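Local coordinates for protein transcriptional regulator, ROK family (Vibrio cholerae O1 biovar eltor, PDB 1Z05) that probably binds DNA to regulate transcription of carbohydrate-metabolism genes, being a zinc-containing ROK-family homologue of Escherichia coli Mlc, at residues L148-L152 with L200-I204; R219-L223 with R255-G259; I320-C324 with V366-A370. All coordinates share one frame; numbering follows the deposited sequence. Where two conformers were deposited one is given.

Interaction 1. Residues L148-L152 with L200-I204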
ATOM      1  N   LEU A 148       4.895  20.412 -24.122  1.00 40.91           N
ATOM      2  CA  LEU A 148       4.168  21.267 -23.186  1.00 40.13           C
ATOM      3  C   LEU A 148       3.544  22.476 -23.893  1.00 39.31           C
ATOM      4  O   LEU A 148       2.379  22.799 -23.656  1.00 39.37           O
ATOM      5  CB  LEU A 148       5.067  21.716 -22.028  1.00 39.17           C
ATOM      6  CG  LEU A 148       4.452  22.714 -21.039  1.00 38.61           C
ATOM      7  CD1 LEU A 148       3.370  22.043 -20.171  1.00 40.10           C
ATOM      8  CD2 LEU A 148       5.531  23.347 -20.181  1.00 40.83           C
ATOM      9  N   ALA A 149       4.321  23.128 -24.760  1.00 39.51           N
ATOM     10  CA  ALA A 149       3.825  24.265 -25.534  1.00 39.21           C
ATOM     11  C   ALA A 149       2.586  23.898 -26.359  1.00 38.92           C
ATOM     12  O   ALA A 149       1.624  24.651 -26.397  1.00 39.81           O
ATOM     13  CB  ALA A 149       4.927  24.836 -26.428  1.00 39.17           C
ATOM     14  N   ARG A 150       2.620  22.729 -26.995  1.00 38.85           N
ATOM     15  CA  ARG A 150       1.517  22.229 -27.811  1.00 38.38           C
ATOM     16  C   ARG A 150       0.274  21.924 -26.979  1.00 38.77           C
ATOM     17  O   ARG A 150      -0.845  22.255 -27.380  1.00 36.67           O
ATOM     18  CB  ARG A 150       1.959  20.971 -28.580  1.00 39.36           C
ATOM     19  CG  ARG A 150       0.863  20.333 -29.448  1.00 39.04           C
ATOM     20  CD  ARG A 150       0.417  21.251 -30.597  1.00 42.67           C
ATOM     21  NE  ARG A 150      -0.672  20.650 -31.362  1.00 43.70           N
ATOM     22  CZ  ARG A 150      -0.501  19.789 -32.363  1.00 42.37           C
ATOM     23  NH1 ARG A 150       0.718  19.417 -32.729  1.00 41.47           N
ATOM     24  NH2 ARG A 150      -1.555  19.286 -32.990  1.00 41.51           N
ATOM     25  N   LEU A 151       0.483  21.294 -25.825  1.00 37.11           N
ATOM     26  CA  LEU A 151      -0.611  20.914 -24.937  1.00 39.37           C
ATOM     27  C   LEU A 151      -1.371  22.128 -24.385  1.00 37.93           C
ATOM     28  O   LEU A 151      -2.598  22.107 -24.309  1.00 37.77           O
ATOM     29  CB  LEU A 151      -0.084  20.005 -23.815  1.00 40.01           C
ATOM     30  CG  LEU A 151      -1.016  19.444 -22.749  1.00 45.20           C
ATOM     31  CD1 LEU A 151      -0.528  18.047 -22.338  1.00 48.48           C
ATOM     32  CD2 LEU A 151      -1.065  20.384 -21.553  1.00 47.36           C
ATOM     33  N   LEU A 152      -0.640  23.177 -24.011  1.00 36.39           N
ATOM     34  CA  LEU A 152      -1.259  24.401 -23.499  1.00 35.08           C
ATOM     35  C   LEU A 152      -2.015  25.122 -24.623  1.00 34.30           C
ATOM     36  O   LEU A 152      -3.117  25.624 -24.412  1.00 35.19           O
ATOM     37  CB  LEU A 152      -0.207  25.321 -22.839  1.00 34.68           C
ATOM     38  CG  LEU A 152       0.536  24.723 -21.626  1.00 36.29           C
ATOM     39  CD1 LEU A 152       1.693  25.604 -21.160  1.00 38.89           C
ATOM     40  CD2 LEU A 152      -0.399  24.405 -20.455  1.00 37.73           C
ATOM     41  N   LEU A 200       4.018  19.181 -15.154  1.00 40.77           N
ATOM     42  CA  LEU A 200       2.803  19.240 -15.959  1.00 40.95           C
ATOM     43  C   LEU A 200       1.611  19.869 -15.233  1.00 40.78           C
ATOM     44  O   LEU A 200       0.914  20.715 -15.799  1.00 39.95           O
ATOM     45  CB  LEU A 200       2.438  17.834 -16.455  1.00 40.67           C
ATOM     46  CG  LEU A 200       1.312  17.706 -17.478  1.00 41.46           C
ATOM     47  CD1 LEU A 200       1.641  18.507 -18.744  1.00 42.38           C
ATOM     48  CD2 LEU A 200       1.075  16.228 -17.803  1.00 41.56           C
ATOM     49  N   GLY A 201       1.366  19.434 -13.998  1.00 40.13           N
ATOM     50  CA  GLY A 201       0.327  20.034 -13.147  1.00 39.95           C
ATOM     51  C   GLY A 201       0.507  21.532 -12.912  1.00 39.10           C
ATOM     52  O   GLY A 201      -0.386  22.314 -13.237  1.00 39.53           O
ATOM     53  N   PRO A 202       1.655  21.943 -12.331  1.00 39.19           N
ATOM     54  CA  PRO A 202       1.930  23.376 -12.127  1.00 38.69           C
ATOM     55  C   PRO A 202       1.813  24.235 -13.398  1.00 39.09           C
ATOM     56  O   PRO A 202       1.314  25.369 -13.329  1.00 38.19           O
ATOM     57  CB  PRO A 202       3.374  23.388 -11.596  1.00 38.85           C
ATOM     58  CG  PRO A 202       3.547  22.044 -10.958  1.00 41.38           C
ATOM     59  CD  PRO A 202       2.744  21.093 -11.804  1.00 38.73           C
ATOM     60  N   GLU A 203       2.263  23.704 -14.535  1.00 37.64           N
ATOM     61  CA  GLU A 203       2.215  24.440 -15.803  1.00 38.96           C
ATOM     62  C   GLU A 203       0.787  24.629 -16.315  1.00 38.00           C
ATOM     63  O   GLU A 203       0.442  25.699 -16.811  1.00 36.07           O
ATOM     64  CB  GLU A 203       3.081  23.767 -16.875  1.00 39.04           C
ATOM     65  CG  GLU A 203       4.591  23.876 -16.628  1.00 42.12           C
ATOM     66  CD  GLU A 203       5.154  25.276 -16.874  1.00 49.05           C
ATOM     67  OE1 GLU A 203       4.494  26.089 -17.566  1.00 48.64           O
ATOM     68  OE2 GLU A 203       6.272  25.556 -16.378  1.00 54.55           O
ATOM     69  N   ILE A 204      -0.038  23.592 -16.196  1.00 37.51           N
ATOM     70  CA  ILE A 204      -1.448  23.693 -16.584  1.00 38.38           C
ATOM     71  C   ILE A 204      -2.204  24.613 -15.615  1.00 39.46           C
ATOM     72  O   ILE A 204      -3.050  25.414 -16.031  1.00 40.60           O
ATOM     73  CB  ILE A 204      -2.123  22.304 -16.694  1.00 38.19           C
ATOM     74  CG1 ILE A 204      -1.534  21.515 -17.873  1.00 36.21           C
ATOM     75  CG2 ILE A 204      -3.656  22.442 -16.863  1.00 36.07           C
ATOM     76  CD1 ILE A 204      -1.964  20.014 -17.899  1.00 41.15           C
TER
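Leu148 presses its forked end against the hydrocarbon part of Glu203, and the two side chains cross at about a right angle. Each branch of the fork has its closest approach to a different methylene: CD1 of Leu148 lies 3.7 Å from CB of Glu203, and CD2 of Leu148 lies 3.7 Å from CG of Glu203. A bend at chi2 (-73°) folds the glutamate so that its carboxyl carbon also runs past CD2. A glutamate suits this partly exposed border, since its methylenes can cover a leucine while the charged end stays at the margin. Deeper in, Leu200 offers a single methyl, CD1, to the hollow between two leucines one turn apart; it stands 4.2 Å from CD1 of Leu148 and 4.2 Å from CD1 of Leu151. The next bump along is Ile204. Its long branch is met by CD2 of Leu151, which comes within 3.8 Å of Ile204 CD1, and by CD2 of Leu152, 4.0 Å from Ile204 CG1.

Helices 144-161 and 200-208 lie side by side against the mixed sheet of a ribonuclease H-like domain, the fold of the ASKHA superfamily to which ROK proteins belong. Strand 168-176 forms the floor beneath them: Leu151 and Leu200 both rest on Ile174, and Ile204 on Ile172. The two short segments run in roughly the same direction, at a crossing angle of -45°, with their axes no closer than 11.2 Å. Branched aliphatic chains are long enough to span that separation. In Leu152 CG stands anti to the carbonyl carbon (chi1 -61°); its first bond does not aim at helix 200-208, but the end of the chain comes nearer, and CD2 settles 4.0 Å from the backbone O of Glu203.

Interaction 2. Residues R219-L223 with R255-G259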
ATOM      1  N   ARG A 219      -2.756   3.325 -12.851  1.00 36.17           N
ATOM      2  CA  ARG A 219      -3.193   3.544 -11.490  1.00 37.80           C
ATOM      3  C   ARG A 219      -4.530   4.259 -11.448  1.00 37.19           C
ATOM      4  O   ARG A 219      -5.396   3.892 -10.660  1.00 37.11           O
ATOM      5  CB  ARG A 219      -2.130   4.302 -10.691  1.00 36.91           C
ATOM      6  CG  ARG A 219      -1.156   3.363  -9.985  1.00 46.13           C
ATOM      7  CD  ARG A 219       0.076   3.090 -10.820  1.00 49.38           C
ATOM      8  NE  ARG A 219       0.254   1.664 -11.074  1.00 47.24           N
ATOM      9  CZ  ARG A 219       1.034   1.164 -12.032  1.00 46.36           C
ATOM     10  NH1 ARG A 219       1.706   1.963 -12.839  1.00 43.84           N
ATOM     11  NH2 ARG A 219       1.131  -0.147 -12.200  1.00 50.55           N
ATOM     12  N   ALA A 220      -4.697   5.268 -12.300  1.00 36.12           N
ATOM     13  CA  ALA A 220      -5.958   6.006 -12.383  1.00 34.75           C
ATOM     14  C   ALA A 220      -7.081   5.145 -12.972  1.00 34.27           C
ATOM     15  O   ALA A 220      -8.250   5.297 -12.609  1.00 33.25           O
ATOM     16  CB  ALA A 220      -5.780   7.289 -13.192  1.00 33.33           C
ATOM     17  N   TRP A 221      -6.722   4.246 -13.884  1.00 32.52           N
ATOM     18  CA  TRP A 221      -7.672   3.297 -14.430  1.00 33.55           C
ATOM     19  C   TRP A 221      -8.173   2.322 -13.345  1.00 33.31           C
ATOM     20  O   TRP A 221      -9.366   2.040 -13.267  1.00 32.91           O
ATOM     21  CB  TRP A 221      -7.031   2.577 -15.621  1.00 34.17           C
ATOM     22  CG  TRP A 221      -7.849   1.560 -16.334  1.00 34.71           C
ATOM     23  CD1 TRP A 221      -9.204   1.344 -16.242  1.00 35.88           C
ATOM     24  CD2 TRP A 221      -7.358   0.625 -17.297  1.00 36.80           C
ATOM     25  NE1 TRP A 221      -9.572   0.304 -17.063  1.00 34.79           N
ATOM     26  CE2 TRP A 221      -8.461  -0.152 -17.728  1.00 36.19           C
ATOM     27  CE3 TRP A 221      -6.089   0.354 -17.828  1.00 37.42           C
ATOM     28  CZ2 TRP A 221      -8.330  -1.182 -18.675  1.00 34.76           C
ATOM     29  CZ3 TRP A 221      -5.959  -0.672 -18.771  1.00 37.56           C
ATOM     30  CH2 TRP A 221      -7.076  -1.421 -19.185  1.00 36.67           C
ATOM     31  N   ALA A 222      -7.279   1.828 -12.494  1.00 34.03           N
ATOM     32  CA  ALA A 222      -7.712   0.970 -11.380  1.00 34.51           C
ATOM     33  C   ALA A 222      -8.725   1.702 -10.486  1.00 35.20           C
ATOM     34  O   ALA A 222      -9.698   1.105 -10.037  1.00 34.02           O
ATOM     35  CB  ALA A 222      -6.523   0.490 -10.568  1.00 34.27           C
ATOM     36  N   LEU A 223      -8.487   2.992 -10.242  1.00 36.36           N
ATOM     37  CA  LEU A 223      -9.445   3.840  -9.509  1.00 35.59           C
ATOM     38  C   LEU A 223     -10.788   4.007 -10.211  1.00 35.52           C
ATOM     39  O   LEU A 223     -11.829   3.970  -9.551  1.00 34.80           O
ATOM     40  CB  LEU A 223      -8.830   5.213  -9.196  1.00 36.62           C
ATOM     41  CG  LEU A 223      -9.623   6.176  -8.293  1.00 36.61           C
ATOM     42  CD1 LEU A 223      -9.838   5.598  -6.893  1.00 38.66           C
ATOM     43  CD2 LEU A 223      -8.956   7.541  -8.202  1.00 36.39           C
ATOM     44  N   ARG A 255      -8.415   2.504  -1.780  1.00 46.65           N
ATOM     45  CA  ARG A 255      -7.524   3.459  -2.451  1.00 44.89           C
ATOM     46  C   ARG A 255      -6.424   2.763  -3.244  1.00 43.71           C
ATOM     47  O   ARG A 255      -5.930   1.700  -2.855  1.00 42.17           O
ATOM     48  CB  ARG A 255      -6.917   4.458  -1.449  1.00 46.50           C
ATOM     49  CG  ARG A 255      -7.900   5.457  -0.860  0.60 45.51           C
ATOM     50  CD  ARG A 255      -7.173   6.538  -0.050  0.60 45.00           C
ATOM     51  NE  ARG A 255      -6.793   7.686  -0.870  0.60 42.16           N
ATOM     52  CZ  ARG A 255      -7.596   8.718  -1.125  0.60 42.93           C
ATOM     53  NH1 ARG A 255      -8.827   8.744  -0.629  0.60 40.99           N
ATOM     54  NH2 ARG A 255      -7.176   9.721  -1.883  0.60 41.74           N
ATOM     55  N   VAL A 256      -6.056   3.370  -4.365  1.00 42.29           N
ATOM     56  CA  VAL A 256      -5.027   2.828  -5.243  1.00 41.64           C
ATOM     57  C   VAL A 256      -3.642   3.135  -4.685  1.00 41.76           C
ATOM     58  O   VAL A 256      -3.387   4.253  -4.229  1.00 40.20           O
ATOM     59  CB  VAL A 256      -5.152   3.420  -6.660  1.00 42.54           C
ATOM     60  CG1 VAL A 256      -4.091   2.849  -7.591  1.00 39.41           C
ATOM     61  CG2 VAL A 256      -6.549   3.145  -7.212  1.00 44.63           C
ATOM     62  N   LEU A 257      -2.755   2.143  -4.724  1.00 41.47           N
ATOM     63  CA  LEU A 257      -1.343   2.369  -4.409  1.00 42.26           C
ATOM     64  C   LEU A 257      -0.639   3.006  -5.597  1.00 43.97           C
ATOM     65  O   LEU A 257      -0.612   2.443  -6.698  1.00 44.11           O
ATOM     66  CB  LEU A 257      -0.639   1.067  -4.025  1.00 42.35           C
ATOM     67  CG  LEU A 257      -1.227   0.228  -2.886  1.00 42.69           C
ATOM     68  CD1 LEU A 257      -0.328  -0.970  -2.612  1.00 39.57           C
ATOM     69  CD2 LEU A 257      -1.419   1.058  -1.612  1.00 45.28           C
ATOM     70  N   GLN A 258      -0.083   4.189  -5.377  1.00 44.15           N
ATOM     71  CA  GLN A 258       0.561   4.928  -6.451  1.00 45.90           C
ATOM     72  C   GLN A 258       2.063   4.988  -6.250  1.00 45.54           C
ATOM     73  O   GLN A 258       2.816   4.660  -7.158  1.00 46.80           O
ATOM     74  CB  GLN A 258      -0.034   6.334  -6.607  1.00 44.27           C
ATOM     75  CG  GLN A 258      -1.410   6.351  -7.283  1.00 48.24           C
ATOM     76  CD  GLN A 258      -1.903   7.745  -7.643  1.00 49.37           C
ATOM     77  OE1 GLN A 258      -1.524   8.734  -7.019  1.00 58.49           O
ATOM     78  NE2 GLN A 258      -2.764   7.824  -8.649  1.00 55.00           N
ATOM     79  N   GLY A 259       2.490   5.385  -5.054  1.00 44.77           N
ATOM     80  CA  GLY A 259       3.896   5.613  -4.769  1.00 45.29           C
ATOM     81  C   GLY A 259       4.313   6.975  -5.289  1.00 45.90           C
ATOM     82  O   GLY A 259       3.567   7.617  -6.033  1.00 46.22           O
TER
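With CG1 of Val256 anti to its own backbone N (chi1 -179°), CG2 stands anti to the carbonyl carbon, and the two methyls spread over successive parts of helix 217-228. CG1 of Val256 lies 3.5 Å from the backbone O of Arg219, and CG2 of Val256 packs 3.7 Å from CB of Leu223, with the small Ala222 beside it. A short, beta-branched valine suits an edge strand laid this close to a helix. The Arg219 chain is bent at chi2 (93°) and again at chi3 (-122°). Its CG passes 3.5 Å from the backbone O of Leu257 and 4.0 Å from CG of Gln258. The guanidinium goes on to a salt bridge with Glu266 and a hydrogen bond to the carbonyl of Ala248. Helix 217-228 follows directly on strand 212-216 of the first five-stranded sheet but packs against the second, Ala222 and Trp221 touching Leu239 of strand 237-242; strand 255-256 is the edge of that second sheet within the chain. Leu257 also packs on Leu257 of the second subunit. No hydrogen bond joins the two segments: the arginine lends its methylenes and spends its charge elsewhere, so cohesion here is essentially van der Waals.

Interaction 3. Residues I320-C324 with V366-A370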
ATOM      1  N   ILE A 320      -2.484  -7.687 -32.713  1.00 47.06           N
ATOM      2  CA  ILE A 320      -3.004  -8.419 -31.564  1.00 47.30           C
ATOM      3  C   ILE A 320      -4.484  -8.744 -31.772  1.00 47.45           C
ATOM      4  O   ILE A 320      -4.938  -9.848 -31.444  1.00 47.11           O
ATOM      5  CB  ILE A 320      -2.784  -7.642 -30.234  1.00 48.10           C
ATOM      6  CG1 ILE A 320      -1.283  -7.432 -29.970  1.00 47.91           C
ATOM      7  CG2 ILE A 320      -3.451  -8.372 -29.044  1.00 45.82           C
ATOM      8  CD1 ILE A 320      -0.521  -8.710 -29.581  1.00 50.58           C
ATOM      9  N   GLU A 321      -5.221  -7.788 -32.336  1.00 46.95           N
ATOM     10  CA  GLU A 321      -6.620  -8.002 -32.720  1.00 47.12           C
ATOM     11  C   GLU A 321      -6.777  -9.200 -33.657  1.00 46.02           C
ATOM     12  O   GLU A 321      -7.687 -10.005 -33.474  1.00 46.21           O
ATOM     13  CB  GLU A 321      -7.213  -6.745 -33.374  1.00 47.52           C
ATOM     14  CG  GLU A 321      -7.529  -5.599 -32.408  1.00 51.94           C
ATOM     15  CD  GLU A 321      -6.312  -4.747 -32.045  1.00 56.50           C
ATOM     16  OE1 GLU A 321      -5.189  -5.052 -32.504  1.00 59.08           O
ATOM     17  OE2 GLU A 321      -6.484  -3.759 -31.297  1.00 58.25           O
ATOM     18  N   ASP A 322      -5.895  -9.306 -34.653  1.00 45.09           N
ATOM     19  CA  ASP A 322      -5.893 -10.436 -35.597  1.00 44.19           C
ATOM     20  C   ASP A 322      -5.639 -11.770 -34.894  1.00 43.04           C
ATOM     21  O   ASP A 322      -6.298 -12.765 -35.192  1.00 41.94           O
ATOM     22  CB  ASP A 322      -4.830 -10.253 -36.682  1.00 43.90           C
ATOM     23  CG  ASP A 322      -5.045  -9.009 -37.522  1.00 47.43           C
ATOM     24  OD1 ASP A 322      -6.089  -8.334 -37.373  1.00 51.43           O
ATOM     25  OD2 ASP A 322      -4.152  -8.705 -38.336  1.00 47.89           O
ATOM     26  N   ILE A 323      -4.670 -11.782 -33.979  1.00 42.46           N
ATOM     27  CA  ILE A 323      -4.338 -12.982 -33.205  1.00 42.19           C
ATOM     28  C   ILE A 323      -5.525 -13.412 -32.340  1.00 42.88           C
ATOM     29  O   ILE A 323      -5.866 -14.602 -32.286  1.00 43.33           O
ATOM     30  CB  ILE A 323      -3.061 -12.781 -32.334  1.00 42.23           C
ATOM     31  CG1 ILE A 323      -1.859 -12.439 -33.219  1.00 41.98           C
ATOM     32  CG2 ILE A 323      -2.750 -14.045 -31.522  1.00 39.15           C
ATOM     33  CD1 ILE A 323      -0.709 -11.742 -32.495  1.00 41.63           C
ATOM     34  N   CYS A 324      -6.150 -12.441 -31.672  1.00 42.91           N
ATOM     35  CA  CYS A 324      -7.304 -12.696 -30.810  1.00 43.67           C
ATOM     36  C   CYS A 324      -8.512 -13.200 -31.574  1.00 43.23           C
ATOM     37  O   CYS A 324      -9.243 -14.054 -31.077  1.00 44.67           O
ATOM     38  CB  CYS A 324      -7.674 -11.447 -30.014  1.00 43.97           C
ATOM     39  SG  CYS A 324      -6.534 -11.103 -28.694  1.00 49.08           S
ATOM     40  N   VAL A 366      -6.726  -5.195 -25.059  1.00 40.76           N
ATOM     41  CA  VAL A 366      -7.328  -5.756 -26.269  1.00 41.01           C
ATOM     42  C   VAL A 366      -7.398  -7.288 -26.206  1.00 41.06           C
ATOM     43  O   VAL A 366      -8.277  -7.909 -26.811  1.00 39.54           O
ATOM     44  CB  VAL A 366      -6.627  -5.267 -27.582  1.00 42.05           C
ATOM     45  CG1 VAL A 366      -6.696  -3.746 -27.700  1.00 42.33           C
ATOM     46  CG2 VAL A 366      -5.185  -5.727 -27.651  1.00 44.54           C
ATOM     47  N   ILE A 367      -6.483  -7.876 -25.437  1.00 41.06           N
ATOM     48  CA  ILE A 367      -6.432  -9.325 -25.211  1.00 41.56           C
ATOM     49  C   ILE A 367      -7.739  -9.918 -24.651  1.00 40.82           C
ATOM     50  O   ILE A 367      -7.954 -11.138 -24.706  1.00 41.60           O
ATOM     51  CB  ILE A 367      -5.229  -9.692 -24.296  1.00 42.60           C
ATOM     52  CG1 ILE A 367      -4.691 -11.078 -24.643  1.00 45.80           C
ATOM     53  CG2 ILE A 367      -5.589  -9.537 -22.800  1.00 42.29           C
ATOM     54  CD1 ILE A 367      -3.925 -11.114 -25.955  1.00 51.03           C
ATOM     55  N   ASN A 368      -8.612  -9.065 -24.121  1.00 39.42           N
ATOM     56  CA  ASN A 368      -9.931  -9.508 -23.667  1.00 38.78           C
ATOM     57  C   ASN A 368     -10.838 -10.011 -24.804  1.00 39.15           C
ATOM     58  O   ASN A 368     -11.872 -10.642 -24.548  1.00 38.09           O
ATOM     59  CB  ASN A 368     -10.628  -8.427 -22.841  1.00 38.40           C
ATOM     60  CG  ASN A 368     -10.148  -8.394 -21.408  1.00 41.51           C
ATOM     61  OD1 ASN A 368      -9.970  -9.436 -20.775  1.00 41.00           O
ATOM     62  ND2 ASN A 368      -9.944  -7.189 -20.879  1.00 37.58           N
ATOM     63  N   GLN A 369     -10.441  -9.741 -26.045  0.50 38.93           N
ATOM     64  CA  GLN A 369     -11.149 -10.254 -27.221  0.50 39.50           C
ATOM     65  C   GLN A 369     -10.939 -11.761 -27.397  0.50 39.18           C
ATOM     66  O   GLN A 369     -11.646 -12.411 -28.168  0.50 39.28           O
ATOM     67  CB  GLN A 369     -10.738  -9.475 -28.476  0.50 39.12           C
ATOM     68  CG  GLN A 369     -11.249  -8.033 -28.474  0.50 39.15           C
ATOM     69  CD  GLN A 369     -10.565  -7.136 -29.497  0.50 40.44           C
ATOM     70  OE1 GLN A 369      -9.845  -7.606 -30.377  0.50 40.36           O
ATOM     71  NE2 GLN A 369     -10.793  -5.829 -29.378  0.50 41.42           N
ATOM     72  N   ALA A 370      -9.970 -12.307 -26.668  1.00 39.01           N
ATOM     73  CA  ALA A 370      -9.749 -13.749 -26.612  1.00 38.79           C
ATOM     74  C   ALA A 370      -9.886 -14.286 -25.181  1.00 39.12           C
ATOM     75  O   ALA A 370      -9.276 -15.303 -24.836  1.00 39.36           O
ATOM     76  CB  ALA A 370      -8.375 -14.093 -27.187  1.00 38.84           C
TER
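This is a largely apolar contact between the first turn of helix 320-328, through Ile320 and Cys324, and the short 3-10 turn 366-369 that leads from strand 360-364 into helix 371-385. At one end Ile320 meets Val366 at about a right angle, with Ile320 CG2 only 3.5 Å from Val366 CG2, tighter than usual for two methyl carbons. The valine rotamer explains the approach: with chi1 at -59°, CG2 lies between the backbone N and the carbonyl carbon, and CG1 is left to face Glu321. At the other end Cys324, which buries more surface in this contact than any other residue, puts its SG 3.8 Å from Ile367 CD1 and 3.8 Å from Ala370 CB. The compact thiol and the alanine methyl suit a place where the backbones come close, the CA atoms of Cys324 and Ala370 being 5.0 Å apart.

Strand 360-364 belongs to the second mixed sheet, in the C-terminal lobe of the ASKHA fold, and the turn opens the crossover through helix 371-385 to the parallel strand 395-398. Asn368 points away from helix 320-328 and hydrogen-bonds Ile363 O and Tyr375 OH, tying the turn to the strand before it and the helix after it. Ile320 also packs on Ile296 of helix 293-305, and Ile367 on Ile338 and Leu341 of helix 332-356.

At the exposed border the longer, polar side chains of Glu321 and Gln369 set both carbons and oxygens against their neighbours, with no hydrogen bond between the segments. Glu321 is bent at chi2 (81°), which brings its carboxylate over the valine, OE2 lying 3.6 Å from Val366 CG1. Gln369 was modelled in two conformers, so the position of its amide is less certain, but its CB packs 4.0 Å from CB of Cys324.

Overall arrangement
The three contacts follow one another along the chain without interleaving, and all lie within the ROK-family part of the chain. Interaction 1 covers a face of the first five-stranded sheet, near strand 168-176. Interaction 3 sets the turn after strand 360-364 of the second sheet against helix 320-328. Their centres are 35 Å apart. Interaction 2 is more central, 23 Å from interaction 1 and 25 Å from interaction 3 between centres. Its nearest atoms come within about 7 Å of interaction 3. Interactions 1 and 3 thus pack within separate lobes, while interaction 2 lies where the chain passes from the first sheet to the second, its helix leaving strand 212-216 and packing on the second sheet.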